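Local coordinates for AlyGC (Glaciecola chathamensis, PDB 5GKD), which depolymerises the polysaccharide alginate as a family 6 polysaccharide lyase, probably by beta-elimination at its glycosidic linkages, at residues L66-A69 and I74-G77; Q13-A18 and V36-K41; E605-E610 and A620-Y625. One frame throughout, in Å; residues are numbered along the deposited sequence.

Interaction 1 (L66-A69 and I74-G77); sequences LRLA and IVSG. With PO4 (phosphate ion), chain I.
Strand 66-69 and the segment 74-77 run in roughly opposite directions with no hydrogen bond between them, and their closest backbone pair, Leu68 CA and Val75 CA, is 8.6 Å apart, a spacing filled by side chains. Val75 divides its two methyls between two leucines. Its CG1, anti to the backbone N, meets Leu66 CD2 at 3.7 Å, the two side chains reaching tip to tip. Its CG2 comes to 3.9 Å from Leu68 CD2, the side chains here lying across each other at a slant. All three residues are buried, and Phe38 and Val106 extend the apolar cluster.

Arg67, between the two leucines in sequence, leaves the opposite face of the strand. A bend at chi3 (-65°) turns its guanidinium so that the phosphorus of a bound phosphate lies at the edge of the group and in its plane. NH1 donates to phosphate O3 at 2.8 Å (159° at the hydrogen) and NH2 to phosphate O1 at 2.7 Å (167°), a nearly straight bidentate grip. NH1 also donates to Arg95 O, and Arg95 NH2 holds the same ion, which probably came from the crystallisation liquor. With a leucine in place of Arg67, phosphate O1 and O3 would probably lose this paired grip and Arg95 O the donor it shares with the ion.

Two strands bonded to neighbouring coils rather than to each other, facing across an apolar interior, are characteristic of the right-handed parallel beta-helix of pectate lyase-like enzymes.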
# COMPACT_ATOMS: atom_id res chain seq x y z
N LEU A 66 4.30 11.87 26.67
CA LEU A 66 4.78 12.27 27.99
C LEU A 66 6.23 11.85 28.17
O LEU A 66 6.59 10.70 27.89
CB LEU A 66 3.92 11.67 29.10
CG LEU A 66 4.43 11.75 30.55
CD1 LEU A 66 4.59 13.18 31.01
CD2 LEU A 66 3.51 10.99 31.48
N ARG A 67 7.06 12.79 28.62
CA ARG A 67 8.44 12.51 28.96
C ARG A 67 8.69 12.99 30.38
O ARG A 67 8.29 14.10 30.73
CB ARG A 67 9.42 13.17 27.98
CG ARG A 67 9.45 12.50 26.60
CD ARG A 67 10.35 13.23 25.63
NE ARG A 67 9.85 14.56 25.33
CZ ARG A 67 10.58 15.56 24.85
NH1 ARG A 67 11.89 15.40 24.63
NH2 ARG A 67 10.01 16.74 24.61
N LEU A 68 9.31 12.14 31.19
CA LEU A 68 9.77 12.51 32.52
C LEU A 68 11.28 12.70 32.49
O LEU A 68 11.99 11.92 31.86
CB LEU A 68 9.43 11.44 33.56
CG LEU A 68 7.98 11.26 33.98
CD1 LEU A 68 7.21 10.47 32.93
CD2 LEU A 68 7.86 10.59 35.36
N ALA A 69 11.77 13.73 33.17
CA ALA A 69 13.21 13.99 33.22
C ALA A 69 13.57 14.62 34.55
O ALA A 69 12.88 15.54 34.99
CB ALA A 69 13.63 14.89 32.05
N ILE A 74 6.26 12.41 40.14
CA ILE A 74 5.09 11.54 40.09
C ILE A 74 4.14 12.07 39.03
O ILE A 74 3.86 13.27 38.98
CB ILE A 74 4.37 11.48 41.45
CG1 ILE A 74 5.34 11.07 42.55
CG2 ILE A 74 3.21 10.51 41.35
CD1 ILE A 74 4.69 11.02 43.91
N VAL A 75 3.64 11.18 38.17
CA VAL A 75 2.61 11.52 37.19
C VAL A 75 1.42 10.60 37.42
O VAL A 75 1.59 9.38 37.50
CB VAL A 75 3.13 11.37 35.75
CG1 VAL A 75 2.02 11.71 34.77
CG2 VAL A 75 4.33 12.25 35.50
N SER A 76 0.21 11.17 37.50
CA SER A 76 -0.95 10.35 37.79
C SER A 76 -2.23 10.95 37.22
O SER A 76 -2.35 12.15 37.00
CB SER A 76 -1.13 10.12 39.29
OG SER A 76 -1.50 11.31 39.94
N GLY A 77 -3.21 10.07 36.99
CA GLY A 77 -4.55 10.52 36.68
C GLY A 77 -4.75 11.09 35.30
O GLY A 77 -5.45 12.09 35.15
P PO4 I . 13.07 18.59 23.33
O1 PO4 I . 11.56 18.58 23.34
O2 PO4 I . 13.58 19.94 23.77
O3 PO4 I . 13.63 17.54 24.26
O4 PO4 I . 13.53 18.30 21.93

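Interaction 2 (Q13-A18 and V36-K41); sequences QALKKA and VLFEAK
Leu15 projects from the helix onto the backbone of strand 36-41 and overlaps it at two carbonyls and two side chains. Having CG anti to the backbone N (chi1 -178°) sends both methyls toward the strand. CD2 lies 3.7 Å from Leu37 O, while CD1 lies 3.6 Å from Glu39 O, so the fork of the leucine lies over the carbonyls of two alternate residues, which point to the same edge of the strand. These are van der Waals contacts; no hydrogen bond joins the segments.

CD1 also reaches inward. It is 3.9 Å from Phe38 CD1, with the two side chains set at a slant, and 4.1 Å from Ala40 CB. Phe38 in turn packs on Ile48 and Leu50, which ties the helix contact to the apolar interior. Leu37 O has a polar partner in Tyr11 OH from the same helix, and the carboxylate of Glu39 turns away from the helix to form a salt bridge with Arg95.

The axes of the short segments, helix 13-17 and strand 36-41, approach to 9.0 Å and point nearly the same way, 16° apart. Strand 35-41 is outermost in its sheet within the chain: Val36, Phe38 and Ala40 bond by their backbones to strand 65-69, whereas the carbonyls under Leu15 face the other way. A helix laid along this terminal coil, with an apolar residue pressed on it, is the N-terminal cap familiar from parallel beta-helices.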
# COMPACT_ATOMS: atom_id res chain seq x y z
N GLN A 13 4.63 27.55 32.40
CA GLN A 13 4.93 28.54 33.42
C GLN A 13 4.83 27.93 34.81
O GLN A 13 5.64 28.24 35.68
CB GLN A 13 4.02 29.76 33.27
CG GLN A 13 4.35 30.61 32.03
CD GLN A 13 3.12 31.03 31.18
OE1 GLN A 13 2.04 31.29 31.70
NE2 GLN A 13 3.32 31.10 29.88
N ALA A 14 3.85 27.05 35.03
CA ALA A 14 3.79 26.36 36.31
C ALA A 14 5.02 25.50 36.54
O ALA A 14 5.57 25.49 37.65
CB ALA A 14 2.52 25.51 36.40
N LEU A 15 5.48 24.78 35.51
CA LEU A 15 6.65 23.93 35.65
C LEU A 15 7.87 24.74 36.06
O LEU A 15 8.69 24.29 36.86
CB LEU A 15 6.93 23.17 34.35
CG LEU A 15 8.12 22.19 34.38
CD1 LEU A 15 7.81 21.02 35.29
CD2 LEU A 15 8.51 21.69 32.99
N LYS A 16 8.01 25.95 35.52
CA LYS A 16 9.14 26.80 35.87
C LYS A 16 9.11 27.17 37.35
O LYS A 16 10.16 27.24 37.99
CB LYS A 16 9.12 28.06 35.00
CG LYS A 16 10.41 28.84 35.02
CD LYS A 16 10.36 29.99 34.03
CE LYS A 16 11.68 30.76 34.02
NZ LYS A 16 11.69 31.82 32.97
N LYS A 17 7.92 27.39 37.91
CA LYS A 17 7.73 27.80 39.29
C LYS A 17 7.70 26.64 40.28
O LYS A 17 7.83 26.87 41.48
CB LYS A 17 6.40 28.54 39.44
CG LYS A 17 6.41 29.97 38.97
CD LYS A 17 4.97 30.46 38.84
CE LYS A 17 4.18 30.22 40.13
NZ LYS A 17 4.95 30.49 41.37
N ALA A 18 7.49 25.41 39.81
CA ALA A 18 7.16 24.32 40.72
C ALA A 18 8.34 24.00 41.63
O ALA A 18 9.49 23.97 41.20
CB ALA A 18 6.76 23.08 39.92
N VAL A 36 3.98 16.42 26.41
CA VAL A 36 4.29 16.84 27.77
C VAL A 36 5.74 16.50 28.07
O VAL A 36 6.14 15.34 27.96
CB VAL A 36 3.36 16.17 28.79
CG1 VAL A 36 3.73 16.58 30.20
CG2 VAL A 36 1.90 16.49 28.47
N LEU A 37 6.53 17.50 28.44
CA LEU A 37 7.87 17.28 28.97
C LEU A 37 7.84 17.70 30.43
O LEU A 37 7.78 18.90 30.73
CB LEU A 37 8.94 18.05 28.18
CG LEU A 37 10.37 18.01 28.74
CD1 LEU A 37 10.83 16.58 28.95
CD2 LEU A 37 11.36 18.77 27.85
N PHE A 38 7.83 16.71 31.32
CA PHE A 38 7.77 16.90 32.76
C PHE A 38 9.19 16.77 33.28
O PHE A 38 9.65 15.68 33.62
CB PHE A 38 6.84 15.88 33.41
CG PHE A 38 6.58 16.14 34.86
CD1 PHE A 38 6.43 17.42 35.34
CD2 PHE A 38 6.45 15.09 35.74
CE1 PHE A 38 6.18 17.64 36.68
CE2 PHE A 38 6.18 15.31 37.08
CZ PHE A 38 6.05 16.57 37.55
N GLU A 39 9.89 17.89 33.33
CA GLU A 39 11.31 17.93 33.67
C GLU A 39 11.46 18.84 34.86
O GLU A 39 11.29 20.07 34.75
CB GLU A 39 12.16 18.41 32.49
CG GLU A 39 13.62 18.65 32.86
CD GLU A 39 14.51 18.79 31.66
OE1 GLU A 39 15.68 18.38 31.74
OE2 GLU A 39 14.03 19.31 30.63
N ALA A 40 11.75 18.24 36.01
CA ALA A 40 11.80 18.93 37.28
C ALA A 40 12.62 18.07 38.24
O ALA A 40 13.04 16.96 37.93
CB ALA A 40 10.40 19.18 37.83
N LYS A 41 12.85 18.61 39.43
CA LYS A 41 13.62 17.91 40.45
C LYS A 41 12.87 18.05 41.77
O LYS A 41 12.96 19.07 42.45
CB LYS A 41 15.03 18.46 40.56
CG LYS A 41 15.81 18.30 39.27
CD LYS A 41 16.92 17.23 39.35
CE LYS A 41 17.72 17.10 38.07
NZ LYS A 41 18.33 18.38 37.64

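Interaction 3 (E605-E610 and A620-Y625)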
# COMPACT_ATOMS: atom_id res chain seq x y z
N GLU A 605 -4.74 -15.30 10.33
CA GLU A 605 -4.42 -16.27 11.36
C GLU A 605 -5.06 -17.63 11.09
O GLU A 605 -4.39 -18.66 11.14
CB GLU A 605 -4.84 -15.74 12.74
CG GLU A 605 -4.33 -16.58 13.91
CD GLU A 605 -2.81 -16.58 14.07
OE1 GLU A 605 -2.12 -15.74 13.46
OE2 GLU A 605 -2.30 -17.44 14.83
N TYR A 606 -6.37 -17.65 10.80
CA TYR A 606 -7.12 -18.87 10.50
C TYR A 606 -7.87 -18.69 9.19
O TYR A 606 -8.79 -17.87 9.11
CB TYR A 606 -8.13 -19.21 11.60
CG TYR A 606 -7.53 -19.41 12.96
CD1 TYR A 606 -7.00 -20.65 13.34
CD2 TYR A 606 -7.51 -18.38 13.86
CE1 TYR A 606 -6.46 -20.83 14.61
CE2 TYR A 606 -6.97 -18.55 15.11
CZ TYR A 606 -6.44 -19.77 15.48
OH TYR A 606 -5.93 -19.88 16.73
N LEU A 607 -7.50 -19.46 8.18
CA LEU A 607 -8.26 -19.60 6.95
C LEU A 607 -8.97 -20.94 6.97
O LEU A 607 -8.31 -21.99 7.00
CB LEU A 607 -7.34 -19.52 5.73
CG LEU A 607 -7.81 -19.04 4.37
CD1 LEU A 607 -7.11 -19.81 3.28
CD2 LEU A 607 -9.30 -19.04 4.20
N THR A 608 -10.30 -20.93 6.94
CA THR A 608 -11.09 -22.15 6.97
C THR A 608 -12.10 -22.16 5.83
O THR A 608 -12.87 -21.21 5.68
CB THR A 608 -11.82 -22.32 8.31
OG1 THR A 608 -10.87 -22.48 9.35
CG2 THR A 608 -12.71 -23.56 8.28
N ILE A 609 -12.10 -23.23 5.02
CA ILE A 609 -13.07 -23.43 3.94
C ILE A 609 -13.59 -24.86 4.06
O ILE A 609 -12.83 -25.81 3.84
CB ILE A 609 -12.48 -23.20 2.54
CG1 ILE A 609 -12.00 -21.77 2.37
CG2 ILE A 609 -13.50 -23.49 1.47
CD1 ILE A 609 -11.37 -21.52 1.01
N GLU A 610 -14.87 -25.02 4.37
CA GLU A 610 -15.46 -26.34 4.51
C GLU A 610 -16.80 -26.44 3.78
O GLU A 610 -17.54 -25.46 3.68
CB GLU A 610 -15.65 -26.73 5.98
CG GLU A 610 -14.37 -26.88 6.76
CD GLU A 610 -14.62 -27.14 8.24
OE1 GLU A 610 -15.29 -26.32 8.89
OE2 GLU A 610 -14.15 -28.19 8.74
N ALA A 620 -6.02 -19.25 -7.99
CA ALA A 620 -5.96 -20.18 -6.87
C ALA A 620 -7.12 -19.97 -5.92
O ALA A 620 -7.62 -18.86 -5.74
CB ALA A 620 -4.64 -20.04 -6.12
N ILE A 621 -7.55 -21.08 -5.31
CA ILE A 621 -8.40 -21.03 -4.12
C ILE A 621 -7.81 -20.08 -3.08
O ILE A 621 -8.51 -19.25 -2.49
CB ILE A 621 -8.55 -22.44 -3.53
CG1 ILE A 621 -9.17 -23.39 -4.57
CG2 ILE A 621 -9.33 -22.41 -2.22
CD1 ILE A 621 -8.94 -24.86 -4.23
N ALA A 622 -6.51 -20.21 -2.81
CA ALA A 622 -5.87 -19.37 -1.82
C ALA A 622 -4.38 -19.32 -2.11
O ALA A 622 -3.77 -20.33 -2.45
CB ALA A 622 -6.11 -19.88 -0.40
N LYS A 623 -3.81 -18.13 -1.99
CA LYS A 623 -2.37 -17.93 -1.99
C LYS A 623 -2.06 -17.29 -0.65
O LYS A 623 -2.48 -16.15 -0.40
CB LYS A 623 -1.92 -17.03 -3.14
CG LYS A 623 -2.56 -17.34 -4.48
CD LYS A 623 -1.89 -16.56 -5.60
CE LYS A 623 -2.22 -17.19 -6.95
NZ LYS A 623 -1.58 -16.51 -8.09
N VAL A 624 -1.39 -18.00 0.23
CA VAL A 624 -1.12 -17.44 1.54
C VAL A 624 0.36 -17.60 1.87
O VAL A 624 0.95 -18.66 1.64
CB VAL A 624 -2.06 -18.01 2.63
CG1 VAL A 624 -2.98 -19.08 2.09
CG2 VAL A 624 -1.33 -18.41 3.83
N TYR A 625 0.96 -16.51 2.34
CA TYR A 625 2.41 -16.38 2.35
C TYR A 625 2.88 -15.78 3.66
O TYR A 625 2.35 -14.75 4.10
CB TYR A 625 2.86 -15.52 1.15
CG TYR A 625 4.35 -15.38 1.00
CD1 TYR A 625 5.07 -14.43 1.72
CD2 TYR A 625 5.04 -16.17 0.10
CE1 TYR A 625 6.43 -14.30 1.58
CE2 TYR A 625 6.39 -16.05 -0.06
CZ TYR A 625 7.09 -15.11 0.68
OH TYR A 625 8.44 -15.02 0.50
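Tyr606 OH is gripped by two groups from the first half of the chain, Asp258 OD2 and Arg234 NH2, while the next residue, Leu607, points the other way and touches Ala622 and Val624. Arg234 NH2 also forms a salt bridge with Glu605 OE2. At this end of the strand the side chain of Tyr606 thus meets the remote part of the chain, while Leu607 faces an apolar interior.

Inside, two separate contacts bridge segments 605-610 and 620-625, which run in broadly opposite senses. In the first, Leu607 has CG anti to its backbone N (chi1 -153°), and CD1 rests 3.8 Å from Ala622 CB. The same CD1 approaches Val624 CG1 more loosely, at 4.4 Å; the chi1 of Val624 (3°) is nearly eclipsed, so this methyl's position carries less weight. In the second, Ile609 extends its CG1 branch (chi2 179°) to bring CD1 within 3.9 Å of Ile621 CG2, the two side chains crossing at a slant.

The backbones stay well apart: Leu607 CA and Ala622 CA are separated by 9.1 Å, Ile609 CA and Ile621 CA by 9.6 Å. No hydrogen bond joins the two segments, and all five touching residues are buried. Met640, from strand 637-641, touches Leu607, Ile609 and Ile621, linking the two contacts, while Leu660 and Leu662 flank Ala622 and Val624 on the other wall.

Opposed walls meeting through aliphatic residues, with each strand paired in parallel to those of adjacent coils, mark the core of a parallel beta-helix, here the second one in the chain.

Interactions 1 and 2 are adjoining pieces of one beta-helix, their centres 11 Å apart. Strands 35-41 and 65-69 pair directly, with Arg67 O 2.7 Å from Phe38 N, a probable hydrogen bond, and Phe38 CD2 packs 3.6 Å from Val75 CG2, so the ring of Phe38 is shared by the two contacts. Strands 214-219, 236-241 and 263-265, farther along the same parallel array, carry Glu214, Arg240 and Arg264 of the carbonate pocket; Glu214 also binds the calcium ion. Interaction 3 lies in the second beta-helix, its centre 46 Å from that of interaction 1 and 55 Å from that of interaction 2, without touching either.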